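Local coordinates for protein B-agarase (Saccharophagus degradans, PDB 4BQ2) that hydrolyses agarose chains as a family 50 exo-beta-agarase, probably releasing short sugar units from their ends, at residues 79-91 / 97-109. Residues are numbered along the deposited sequence; the frame is centred on the assembly and turned at random.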
loop_
_atom_site.group_PDB
_atom_site.type_symbol
_atom_site.label_atom_id
_atom_site.label_comp_id
_atom_site.label_asym_id
_atom_site.label_seq_id
_atom_site.Cartn_x
_atom_site.Cartn_y
_atom_site.Cartn_z
ATOM N N VAL A 79 23.432 -12.982 -6.233
ATOM C CA VAL A 79 24.287 -14.128 -5.953
ATOM C C VAL A 79 23.980 -14.506 -4.526
ATOM O O VAL A 79 23.649 -13.632 -3.725
ATOM C CB VAL A 79 25.775 -13.764 -6.131
ATOM C CG1 VAL A 79 26.669 -14.953 -5.820
ATOM C CG2 VAL A 79 26.029 -13.279 -7.559
ATOM N N GLY A 80 24.042 -15.802 -4.222
ATOM C CA GLY A 80 23.845 -16.272 -2.865
ATOM C C GLY A 80 22.459 -16.817 -2.598
ATOM O O GLY A 80 21.847 -17.478 -3.449
ATOM N N ASP A 81 21.964 -16.531 -1.407
ATOM C CA ASP A 81 20.752 -17.162 -0.911
ATOM C C ASP A 81 19.489 -16.345 -1.211
ATOM O O ASP A 81 18.396 -16.896 -1.227
ATOM C CB ASP A 81 20.869 -17.407 0.612
ATOM C CG ASP A 81 21.861 -18.527 0.969
ATOM O OD1 ASP A 81 22.123 -19.399 0.122
ATOM O OD2 ASP A 81 22.365 -18.551 2.119
ATOM N N HIS A 82 19.630 -15.042 -1.442
ATOM C CA HIS A 82 18.453 -14.170 -1.496
ATOM C C HIS A 82 18.308 -13.413 -2.797
ATOM O O HIS A 82 19.296 -13.000 -3.372
ATOM C CB HIS A 82 18.514 -13.191 -0.343
ATOM C CG HIS A 82 18.645 -13.867 0.972
ATOM N ND1 HIS A 82 17.590 -14.514 1.575
ATOM C CD2 HIS A 82 19.716 -14.068 1.769
ATOM C CE1 HIS A 82 18.000 -15.056 2.708
ATOM N NE2 HIS A 82 19.282 -14.794 2.853
ATOM N N SER A 83 17.061 -13.251 -3.252
ATOM C CA SER A 83 16.765 -12.350 -4.349
ATOM C C SER A 83 16.898 -10.944 -3.798
ATOM O O SER A 83 16.927 -10.754 -2.574
ATOM C CB SER A 83 15.351 -12.570 -4.918
ATOM O OG SER A 83 14.369 -12.188 -3.986
ATOM N N THR A 84 16.971 -9.972 -4.707
ATOM C CA THR A 84 17.202 -8.576 -4.392
ATOM C C THR A 84 16.168 -7.721 -5.094
ATOM O O THR A 84 16.001 -7.829 -6.305
ATOM C CB THR A 84 18.615 -8.136 -4.922
ATOM O OG1 THR A 84 19.610 -9.003 -4.395
ATOM C CG2 THR A 84 18.922 -6.695 -4.540
ATOM N N GLN A 85 15.476 -6.862 -4.350
ATOM C CA GLN A 85 14.594 -5.877 -4.961
ATOM C C GLN A 85 15.399 -4.571 -5.052
ATOM O O GLN A 85 15.759 -3.971 -4.021
ATOM C CB GLN A 85 13.295 -5.674 -4.163
ATOM C CG GLN A 85 12.466 -4.515 -4.722
ATOM C CD GLN A 85 11.181 -4.264 -3.979
ATOM O OE1 GLN A 85 10.897 -4.915 -2.959
ATOM N NE2 GLN A 85 10.418 -3.264 -4.434
ATOM N N PHE A 86 15.719 -4.163 -6.282
ATOM C CA PHE A 86 16.383 -2.906 -6.526
ATOM C C PHE A 86 15.365 -1.795 -6.752
ATOM O O PHE A 86 14.364 -1.980 -7.499
ATOM C CB PHE A 86 17.262 -3.006 -7.799
ATOM C CG PHE A 86 18.714 -3.165 -7.521
ATOM C CD1 PHE A 86 19.290 -2.632 -6.341
ATOM C CD2 PHE A 86 19.541 -3.796 -8.446
ATOM C CE1 PHE A 86 20.661 -2.740 -6.109
ATOM C CE2 PHE A 86 20.900 -3.917 -8.219
ATOM C CZ PHE A 86 21.461 -3.404 -7.037
ATOM N N TYR A 87 15.638 -0.644 -6.136
ATOM C CA TYR A 87 14.966 0.594 -6.460
ATOM C C TYR A 87 15.875 1.355 -7.393
ATOM O O TYR A 87 17.041 1.563 -7.061
ATOM C CB TYR A 87 14.706 1.401 -5.192
ATOM C CG TYR A 87 13.631 0.775 -4.318
ATOM C CD1 TYR A 87 13.963 -0.172 -3.365
ATOM C CD2 TYR A 87 12.297 1.128 -4.471
ATOM C CE1 TYR A 87 12.982 -0.766 -2.549
ATOM C CE2 TYR A 87 11.302 0.550 -3.675
ATOM C CZ TYR A 87 11.658 -0.395 -2.723
ATOM O OH TYR A 87 10.664 -0.947 -1.932
ATOM N N LEU A 88 15.366 1.713 -8.579
ATOM C CA LEU A 88 16.121 2.502 -9.519
ATOM C C LEU A 88 15.530 3.914 -9.461
ATOM O O LEU A 88 14.352 4.092 -9.768
ATOM C CB LEU A 88 16.013 1.904 -10.936
ATOM C CG LEU A 88 16.479 2.870 -12.033
ATOM C CD1 LEU A 88 18.003 2.980 -12.017
ATOM C CD2 LEU A 88 15.945 2.448 -13.424
ATOM N N ASP A 89 16.341 4.877 -9.019
ATOM C CA ASP A 89 15.939 6.277 -8.976
ATOM C C ASP A 89 16.851 7.016 -9.925
ATOM O O ASP A 89 18.067 6.899 -9.837
ATOM C CB ASP A 89 16.133 6.841 -7.568
ATOM C CG ASP A 89 15.134 6.260 -6.563
ATOM O OD1 ASP A 89 14.002 6.768 -6.521
ATOM O OD2 ASP A 89 15.493 5.296 -5.835
ATOM N N VAL A 90 16.248 7.772 -10.837
ATOM C CA VAL A 90 16.993 8.517 -11.825
ATOM C C VAL A 90 16.596 9.974 -11.613
ATOM O O VAL A 90 15.412 10.300 -11.620
ATOM C CB VAL A 90 16.657 8.037 -13.257
ATOM C CG1 VAL A 90 17.403 8.856 -14.298
ATOM C CG2 VAL A 90 17.006 6.557 -13.419
ATOM N N THR A 91 17.598 10.825 -11.366
ATOM C CA THR A 91 17.388 12.245 -11.035
ATOM C C THR A 91 17.982 13.151 -12.124
ATOM O O THR A 91 19.090 12.899 -12.610
ATOM C CB THR A 91 17.992 12.572 -9.649
ATOM O OG1 THR A 91 17.396 11.710 -8.672
ATOM C CG2 THR A 91 17.695 14.014 -9.225
ATOM N N VAL A 97 12.727 13.430 -10.313
ATOM C CA VAL A 97 13.133 12.031 -10.048
ATOM C C VAL A 97 12.013 11.085 -10.438
ATOM O O VAL A 97 10.820 11.401 -10.238
ATOM C CB VAL A 97 13.370 11.703 -8.541
ATOM C CG1 VAL A 97 14.307 10.509 -8.385
ATOM C CG2 VAL A 97 13.853 12.884 -7.724
ATOM N N PHE A 98 12.378 9.908 -10.946
ATOM C CA PHE A 98 11.405 8.828 -11.096
ATOM C C PHE A 98 11.967 7.605 -10.431
ATOM O O PHE A 98 13.196 7.466 -10.325
ATOM C CB PHE A 98 10.976 8.563 -12.567
ATOM C CG PHE A 98 11.988 7.799 -13.417
ATOM C CD1 PHE A 98 12.316 6.450 -13.148
ATOM C CD2 PHE A 98 12.558 8.392 -14.537
ATOM C CE1 PHE A 98 13.229 5.757 -13.942
ATOM C CE2 PHE A 98 13.451 7.702 -15.349
ATOM C CZ PHE A 98 13.795 6.390 -15.047
ATOM N N THR A 99 11.061 6.739 -9.962
ATOM C CA THR A 99 11.446 5.510 -9.260
ATOM C C THR A 99 10.809 4.321 -9.970
ATOM O O THR A 99 9.587 4.272 -10.159
ATOM C CB THR A 99 10.952 5.518 -7.778
ATOM O OG1 THR A 99 11.451 6.675 -7.102
ATOM C CG2 THR A 99 11.437 4.273 -7.024
ATOM N N ARG A 100 11.632 3.347 -10.330
ATOM C CA ARG A 100 11.117 2.058 -10.792
ATOM C C ARG A 100 11.769 1.028 -9.915
ATOM O O ARG A 100 12.739 1.313 -9.239
ATOM C CB ARG A 100 11.459 1.803 -12.271
ATOM C CG ARG A 100 10.753 2.717 -13.263
ATOM C CD ARG A 100 10.817 2.140 -14.695
ATOM N NE ARG A 100 10.096 3.007 -15.632
ATOM C CZ ARG A 100 9.044 2.654 -16.376
ATOM N NH1 ARG A 100 8.563 1.409 -16.355
ATOM N NH2 ARG A 100 8.479 3.571 -17.177
ATOM N N SER A 101 11.238 -0.182 -9.921
ATOM C CA SER A 101 11.794 -1.222 -9.088
ATOM C C SER A 101 11.453 -2.573 -9.683
ATOM O O SER A 101 10.457 -2.704 -10.460
ATOM C CB SER A 101 11.228 -1.112 -7.644
ATOM O OG SER A 101 11.802 -2.129 -6.827
ATOM N N ILE A 102 12.252 -3.581 -9.327
ATOM C CA ILE A 102 12.000 -4.956 -9.783
ATOM C C ILE A 102 12.764 -5.935 -8.897
ATOM O O ILE A 102 13.697 -5.540 -8.181
ATOM C CB ILE A 102 12.380 -5.124 -11.290
ATOM C CG1 ILE A 102 11.800 -6.411 -11.867
ATOM C CG2 ILE A 102 13.892 -5.053 -11.490
ATOM C CD1 ILE A 102 10.292 -6.432 -11.821
ATOM N N ASP A 103 12.364 -7.205 -8.923
ATOM C CA ASP A 103 13.099 -8.279 -8.250
ATOM C C ASP A 103 14.247 -8.727 -9.138
ATOM O O ASP A 103 14.083 -8.778 -10.359
ATOM C CB ASP A 103 12.192 -9.512 -8.066
ATOM C CG ASP A 103 11.673 -10.054 -9.381
ATOM O OD1 ASP A 103 10.822 -9.368 -10.004
ATOM O OD2 ASP A 103 12.133 -11.166 -9.791
ATOM N N ILE A 104 15.386 -9.037 -8.515
ATOM C CA ILE A 104 16.548 -9.603 -9.189
ATOM C C ILE A 104 16.777 -10.992 -8.619
ATOM O O ILE A 104 17.263 -11.146 -7.482
ATOM C CB ILE A 104 17.830 -8.758 -9.013
ATOM C CG1 ILE A 104 17.556 -7.255 -9.225
ATOM C CG2 ILE A 104 18.926 -9.328 -9.900
ATOM C CD1 ILE A 104 17.034 -6.840 -10.619
ATOM N N PRO A 105 16.392 -12.025 -9.388
ATOM C CA PRO A 105 16.562 -13.398 -8.914
ATOM C C PRO A 105 18.017 -13.838 -8.911
ATOM O O PRO A 105 18.835 -13.262 -9.625
ATOM C CB PRO A 105 15.760 -14.248 -9.942
ATOM C CG PRO A 105 14.832 -13.279 -10.597
ATOM C CD PRO A 105 15.582 -11.964 -10.620
ATOM N N VAL A 106 18.321 -14.826 -8.075
ATOM C CA VAL A 106 19.590 -15.570 -8.128
ATOM C C VAL A 106 19.485 -16.522 -9.321
ATOM O O VAL A 106 18.392 -16.979 -9.640
ATOM C CB VAL A 106 19.799 -16.380 -6.835
ATOM C CG1 VAL A 106 21.104 -17.149 -6.870
ATOM C CG2 VAL A 106 19.817 -15.470 -5.625
ATOM N N GLY A 107 20.583 -16.800 -10.006
ATOM C CA GLY A 107 20.515 -17.731 -11.131
ATOM C C GLY A 107 21.115 -17.128 -12.370
ATOM O O GLY A 107 22.242 -16.666 -12.328
ATOM N N LYS A 108 20.382 -17.120 -13.480
ATOM C CA LYS A 108 20.960 -16.625 -14.717
ATOM C C LYS A 108 20.813 -15.120 -14.818
ATOM O O LYS A 108 19.794 -14.563 -14.451
ATOM C CB LYS A 108 20.355 -17.318 -15.941
ATOM C CG LYS A 108 21.032 -18.634 -16.312
ATOM C CD LYS A 108 20.828 -19.705 -15.249
ATOM C CE LYS A 108 21.062 -21.104 -15.813
ATOM N NZ LYS A 108 20.218 -21.319 -17.031
ATOM N N MET A 109 21.849 -14.463 -15.306
ATOM C CA MET A 109 21.778 -13.022 -15.486
ATOM C C MET A 109 20.677 -12.695 -16.483
ATOM O O MET A 109 20.468 -13.455 -17.421
ATOM C CB MET A 109 23.109 -12.527 -16.003
ATOM C CG MET A 109 23.045 -11.072 -16.416
ATOM S SD MET A 109 24.585 -10.300 -16.012
ATOM C CE MET A 109 24.483 -10.318 -14.249
#
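Val90 lies over one face of the Phe98 ring, with CB 4.0 Å from the ring centroid and 22° off the normal, which meets the criterion for a CH-pi contact. With CG between its backbone N and carbonyl carbon (chi1 77°), the Phe98 side chain turns back toward the partner strand, and Leu88 CD2 comes up at the ring edge, 4.3 Å from Phe98 CE1. Phe86 CD2 and Ile104 CG1 (4.1 Å) continue this largely apolar face, where Leu88 meets Phe152, Phe98 meets Trp154 and Phe86 meets Leu171.

The opposite face is more polar. Ser101 OG donates to Phe86 O at 2.7 Å from above the carbonyl plane, while Ile102 N approaches the same oxygen in that plane, so two donors grip it. Gln85 NE2 reaches Ser101 OG at 3.0 Å, with the hydroxyl lying in the amide plane; the same NE2 also binds Leu667 O, and OE1 accepts from His669 N, which fixes the amide's rotation. Nearby, Thr99 OG1 donates to Asp89 OD1 at 2.6 Å.

Beyond the Thr84-Ile104 pair the backbone bonds between the segments end, and exposed Val106 makes van der Waals contacts, CG2 3.4 Å from His82 O and CG1 3.5 Å from Gly80 O. Alternating hydrogen-bonded and non-hydrogen-bonded pairs define an antiparallel beta hairpin, flanked by strands 166-174 and 150-155 within a beta-sheet of the agarase CBM-like domain.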